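Side-chain contacts in aldehyde dehydrogenase (Burkholderia vietnamiensis, PDB 5KF0), which probably oxidises aldehydes to carboxylic acids with a nicotinamide cofactor and binds NADPH: residues A[33-38]-A[332-337]; A[99-104]-A[285-290]. All blocks are in the same frame, centred on the assembly; numbering follows the deposited sequence.

Interaction 1 (A[33-38]-A[332-337])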
loop_
_atom_site.group_PDB
_atom_site.type_symbol
_atom_site.label_atom_id
_atom_site.label_comp_id
_atom_site.label_asym_id
_atom_site.label_seq_id
_atom_site.Cartn_x
_atom_site.Cartn_y
_atom_site.Cartn_z
ATOM N N ASP A 33 18.232 28.322 33.866
ATOM C CA ASP A 33 16.853 28.068 34.250
ATOM C C ASP A 33 16.011 29.241 33.756
ATOM O O ASP A 33 16.268 30.390 34.121
ATOM C CB ASP A 33 16.781 27.904 35.772
ATOM C CG ASP A 33 15.379 27.610 36.291
ATOM O OD1 ASP A 33 14.409 28.283 35.886
ATOM O OD2 ASP A 33 15.254 26.727 37.166
ATOM N N LYS A 34 15.046 28.968 32.878
ATOM C CA LYS A 34 14.355 30.063 32.213
ATOM C C LYS A 34 13.358 30.781 33.119
ATOM O O LYS A 34 12.820 31.821 32.728
ATOM C CB LYS A 34 13.660 29.544 30.954
ATOM C CG LYS A 34 14.618 28.875 29.956
ATOM C CD LYS A 34 15.729 29.843 29.503
ATOM C CE LYS A 34 16.675 29.196 28.471
ATOM N NZ LYS A 34 17.390 28.004 29.043
ATOM N N PHE A 35 13.100 30.266 34.318
ATOM C CA PHE A 35 12.280 30.980 35.290
ATOM C C PHE A 35 13.137 31.766 36.273
ATOM O O PHE A 35 12.892 32.955 36.506
ATOM C CB PHE A 35 11.369 30.003 36.054
ATOM C CG PHE A 35 10.458 30.674 37.044
ATOM C CD1 PHE A 35 10.649 30.517 38.415
ATOM C CD2 PHE A 35 9.427 31.497 36.609
ATOM C CE1 PHE A 35 9.815 31.154 39.329
ATOM C CE2 PHE A 35 8.600 32.133 37.513
ATOM C CZ PHE A 35 8.795 31.960 38.880
ATOM N N SER A 36 14.158 31.125 36.845
ATOM C CA SER A 36 14.995 31.806 37.830
ATOM C C SER A 36 16.055 32.698 37.201
ATOM O O SER A 36 16.535 33.635 37.856
ATOM C CB SER A 36 15.691 30.786 38.731
ATOM O OG SER A 36 16.740 30.138 38.036
ATOM N N GLY A 37 16.446 32.417 35.963
ATOM C CA GLY A 37 17.524 33.129 35.324
ATOM C C GLY A 37 18.910 32.667 35.708
ATOM O O GLY A 37 19.884 33.140 35.115
ATOM N N LYS A 38 19.039 31.766 36.678
ATOM C CA LYS A 38 20.350 31.308 37.117
ATOM C C LYS A 38 20.915 30.278 36.149
ATOM O O LYS A 38 20.178 29.580 35.446
ATOM C CB LYS A 38 20.267 30.696 38.518
ATOM C CG LYS A 38 19.768 31.653 39.563
ATOM C CD LYS A 38 19.495 30.936 40.883
ATOM C CE LYS A 38 20.758 30.329 41.477
ATOM N NZ LYS A 38 20.454 29.525 42.705
ATOM N N VAL A 332 0.757 28.663 32.757
ATOM C CA VAL A 332 1.479 29.658 31.969
ATOM C C VAL A 332 2.825 29.903 32.650
ATOM O O VAL A 332 2.904 30.613 33.657
ATOM C CB VAL A 332 0.671 30.953 31.830
ATOM C CG1 VAL A 332 1.462 32.010 31.060
ATOM C CG2 VAL A 332 -0.665 30.652 31.140
ATOM N N GLY A 333 3.898 29.331 32.100
ATOM C CA GLY A 333 5.226 29.628 32.593
ATOM C C GLY A 333 5.837 30.815 31.873
ATOM O O GLY A 333 5.181 31.488 31.071
ATOM N N PRO A 334 7.117 31.083 32.132
ATOM C CA PRO A 334 7.788 32.211 31.475
ATOM C C PRO A 334 7.936 31.992 29.979
ATOM O O PRO A 334 8.116 30.871 29.503
ATOM C CB PRO A 334 9.166 32.236 32.146
ATOM C CG PRO A 334 9.405 30.813 32.516
ATOM C CD PRO A 334 8.049 30.303 32.969
ATOM N N MET A 335 7.892 33.091 29.231
ATOM C CA MET A 335 8.383 33.009 27.863
ATOM C C MET A 335 9.896 32.787 27.884
ATOM O O MET A 335 10.564 32.950 28.913
ATOM C CB MET A 335 8.016 34.266 27.083
ATOM C CG MET A 335 6.517 34.386 26.829
ATOM S SD MET A 335 6.089 35.869 25.913
ATOM C CE MET A 335 6.909 35.533 24.338
ATOM N N ILE A 336 10.435 32.396 26.727
ATOM C CA ILE A 336 11.805 31.906 26.673
ATOM C C ILE A 336 12.827 32.988 26.993
ATOM O O ILE A 336 13.933 32.659 27.440
ATOM C CB ILE A 336 12.074 31.263 25.296
ATOM C CG1 ILE A 336 13.415 30.513 25.300
ATOM C CG2 ILE A 336 11.993 32.312 24.166
ATOM C CD1 ILE A 336 13.484 29.389 26.339
ATOM N N SER A 337 12.490 34.264 26.808
ATOM C CA SER A 337 13.402 35.347 27.165
ATOM C C SER A 337 12.630 36.651 27.273
ATOM O O SER A 337 11.543 36.800 26.703
ATOM C CB SER A 337 14.521 35.499 26.136
ATOM O OG SER A 337 13.990 35.955 24.903
HETATM O O HOH W 1 12.852 33.444 30.532
#
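Lys34 and Phe35, in the beta-hairpin turn between strands 29-32 and 39-43, rest on Pro334 and Ile336 of the loop that leads to helix 338-353. The packing contacts come in two pieces. In one, which is apolar, the lysine chain runs alongside Ile336: its CG lies 3.8 Å from Ile336 CD1, and CE is as close to the same methyl. Although the Ile336 CB is directed away from the hairpin, CG1 anti to the backbone N (chi1 -170°) and a turn at chi2 together bring CD1 back to the lysine. In the other, the Pro334 ring is set against the turn backbone, with its CG 3.6 Å from Lys34 O. Pro334 CD makes an apolar contact with the Phe35 ring, meeting it obliquely, 4.1 Å from CD2, and Met368 packs against both side chains.

The direct meeting is thus all packing, and the polar link is a water. It gives one hydrogen to Lys34 O at 2.7 Å and the other to Met335 O at 2.8 Å, tying two backbone carbonyls together. The ammonium of Lys34 looks elsewhere: NZ is gripped by the carbonyl oxygens of Thr32, Glu98 and Arg189, which anchors the far end of the chain lying on Ile336. The side chain of Ile336 is about 6 Å from the bound NADPH.

Within the hairpin, Asp33 holds the turn in shape by an Asx turn, and its OD2 forms a salt bridge with Lys326. Phe35 N meets OD1 of Asp33 nearly along its C-O axis, whereas Ser36 N reaches that oxygen from above the carboxylate plane, at 3.0 Å.

Interaction 2 (A[99-104]-A[285-290])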
loop_
_atom_site.group_PDB
_atom_site.type_symbol
_atom_site.label_atom_id
_atom_site.label_comp_id
_atom_site.label_asym_id
_atom_site.label_seq_id
_atom_site.Cartn_x
_atom_site.Cartn_y
_atom_site.Cartn_z
ATOM N N ALA A 99 13.803 24.726 29.433
ATOM C CA ALA A 99 12.822 25.389 28.584
ATOM C C ALA A 99 11.831 26.226 29.373
ATOM O O ALA A 99 11.018 26.931 28.765
ATOM C CB ALA A 99 12.062 24.366 27.725
ATOM N N GLY A 100 11.883 26.184 30.702
ATOM C CA GLY A 100 10.880 26.866 31.500
ATOM C C GLY A 100 9.488 26.316 31.287
ATOM O O GLY A 100 8.502 27.035 31.479
ATOM N N LYS A 101 9.383 25.049 30.915
ATOM C CA LYS A 101 8.113 24.441 30.526
ATOM C C LYS A 101 7.397 23.891 31.759
ATOM O O LYS A 101 7.995 23.125 32.525
ATOM C CB LYS A 101 8.358 23.328 29.504
ATOM C CG LYS A 101 7.107 22.627 28.983
ATOM C CD LYS A 101 7.494 21.700 27.806
ATOM C CE LYS A 101 6.280 21.033 27.171
ATOM N NZ LYS A 101 6.514 20.851 25.687
ATOM N N PRO A 102 6.136 24.261 31.984
ATOM C CA PRO A 102 5.402 23.755 33.154
ATOM C C PRO A 102 5.561 22.249 33.323
ATOM O O PRO A 102 5.505 21.489 32.356
ATOM C CB PRO A 102 3.957 24.140 32.844
ATOM C CG PRO A 102 4.117 25.440 32.086
ATOM C CD PRO A 102 5.332 25.223 31.207
ATOM N N ILE A 103 5.786 21.826 34.571
ATOM C CA ILE A 103 6.220 20.447 34.814
ATOM C C ILE A 103 5.192 19.441 34.294
ATOM O O ILE A 103 5.561 18.389 33.753
ATOM C CB ILE A 103 6.545 20.238 36.309
ATOM C CG1 ILE A 103 7.086 18.820 36.531
ATOM C CG2 ILE A 103 5.341 20.536 37.222
ATOM C CD1 ILE A 103 8.400 18.546 35.796
ATOM N N ASN A 104 3.893 19.750 34.423
ATOM C CA ASN A 104 2.869 18.866 33.865
ATOM C C ASN A 104 3.067 18.661 32.372
ATOM O O ASN A 104 2.916 17.545 31.858
ATOM C CB ASN A 104 1.471 19.441 34.104
ATOM C CG ASN A 104 1.054 19.394 35.550
ATOM O OD1 ASN A 104 1.484 18.521 36.308
ATOM N ND2 ASN A 104 0.195 20.333 35.946
ATOM N N ALA A 285 -4.258 27.879 22.804
ATOM C CA ALA A 285 -3.685 29.217 22.798
ATOM C C ALA A 285 -2.588 29.383 23.841
ATOM O O ALA A 285 -1.615 30.113 23.606
ATOM C CB ALA A 285 -4.783 30.251 23.047
ATOM N N TYR A 286 -2.714 28.725 24.988
ATOM C CA TYR A 286 -1.876 29.069 26.123
ATOM C C TYR A 286 -1.011 27.929 26.639
ATOM O O TYR A 286 -0.165 28.181 27.506
ATOM C CB TYR A 286 -2.746 29.638 27.262
ATOM C CG TYR A 286 -3.604 30.789 26.766
ATOM C CD1 TYR A 286 -3.017 31.916 26.180
ATOM C CD2 TYR A 286 -4.994 30.726 26.826
ATOM C CE1 TYR A 286 -3.802 32.966 25.684
ATOM C CE2 TYR A 286 -5.780 31.777 26.346
ATOM C CZ TYR A 286 -5.178 32.888 25.779
ATOM O OH TYR A 286 -5.971 33.911 25.299
ATOM N N TYR A 287 -1.155 26.703 26.106
ATOM C CA TYR A 287 -0.238 25.617 26.451
ATOM C C TYR A 287 1.194 26.057 26.197
ATOM O O TYR A 287 1.506 26.612 25.141
ATOM C CB TYR A 287 -0.555 24.357 25.628
ATOM C CG TYR A 287 0.537 23.293 25.614
ATOM C CD1 TYR A 287 1.531 23.295 24.638
ATOM C CD2 TYR A 287 0.563 22.286 26.564
ATOM C CE1 TYR A 287 2.528 22.331 24.626
ATOM C CE2 TYR A 287 1.558 21.309 26.554
ATOM C CZ TYR A 287 2.536 21.338 25.587
ATOM O OH TYR A 287 3.527 20.366 25.575
ATOM N N GLN A 288 2.062 25.801 27.179
ATOM C CA GLN A 288 3.459 26.242 27.137
ATOM C C GLN A 288 3.558 27.725 26.780
ATOM O O GLN A 288 4.458 28.160 26.053
ATOM C CB GLN A 288 4.292 25.384 26.183
ATOM C CG GLN A 288 5.781 25.523 26.466
ATOM C CD GLN A 288 6.631 24.538 25.698
ATOM O OE1 GLN A 288 6.131 23.517 25.209
ATOM N NE2 GLN A 288 7.928 24.838 25.585
ATOM N N SER A 289 2.614 28.501 27.316
ATOM C CA SER A 289 2.536 29.948 27.112
ATOM C C SER A 289 2.532 30.304 25.630
ATOM O O SER A 289 3.119 31.299 25.209
ATOM C CB SER A 289 3.667 30.661 27.848
ATOM O OG SER A 289 3.626 30.329 29.230
ATOM N N GLY A 290 1.863 29.474 24.832
ATOM C CA GLY A 290 1.751 29.731 23.410
ATOM C C GLY A 290 3.001 29.457 22.606
ATOM O O GLY A 290 3.036 29.783 21.415
HETATM O O HOH W 2 8.476 26.679 27.657
#
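Lys101, just beyond helix 88-99, reaches over to Tyr287 and Gln288 where helix 274-286 ends and the chain enters a left-handed turn. Tyr287 is the first to leave the helix; its hydroxyl accepts from Lys101 NZ at 3.0 Å, while its ring meets that of Phe283. Gln288 follows and crosses the lysine chain at about a right angle, its amide CD 3.6 Å from Lys101 CD. The lysine runs extended until its last bond, where chi4 of 147° swings NZ onto Gln288 OE1 at 2.7 Å. There NZ sits above the carbonyl plane of Gln288, 41° out of it, with a C=O...N angle of 133°. With a salt bridge to Glu109 added, three oxygens hold this buried ammonium. The other end of the glutamine amide is fixed as well: NE2 donates to Asn162 O and to a water that in turn donates to Ala99 O, so both ends set its rotation. Asn162 belongs to the family's PFN sequence, close to the cofactor; the Gln288 side chain is about 8 Å from the NADPH. Ser289 and Gly290 complete the left-handed turn, closed by Gly290 N donating to Tyr287 O at 2.9 Å.

Overall arrangement
After strands 13-18 and 21-23 the chain makes the hairpin turn 33-38, then helix 88-99 and the segment 99-104. It next lays down five of the six strands of the cofactor-binding sheet and enters the eight-stranded sheet before reaching 285-290, where interaction 2 closes its loop. Only later does 332-337 come back to the hairpin, so the loop of interaction 1 encloses that of interaction 2. Their centres lie about 10 Å apart and they touch: Ser289 OG is probably hydrogen-bonded to Gly333 O, and Pro334 CD packs on Gly100 O. Together they join the hairpin of strands 29-32 and 39-43 and helices 88-99 and 103-123 to loops flanking the eight-stranded sheet, near the NADPH.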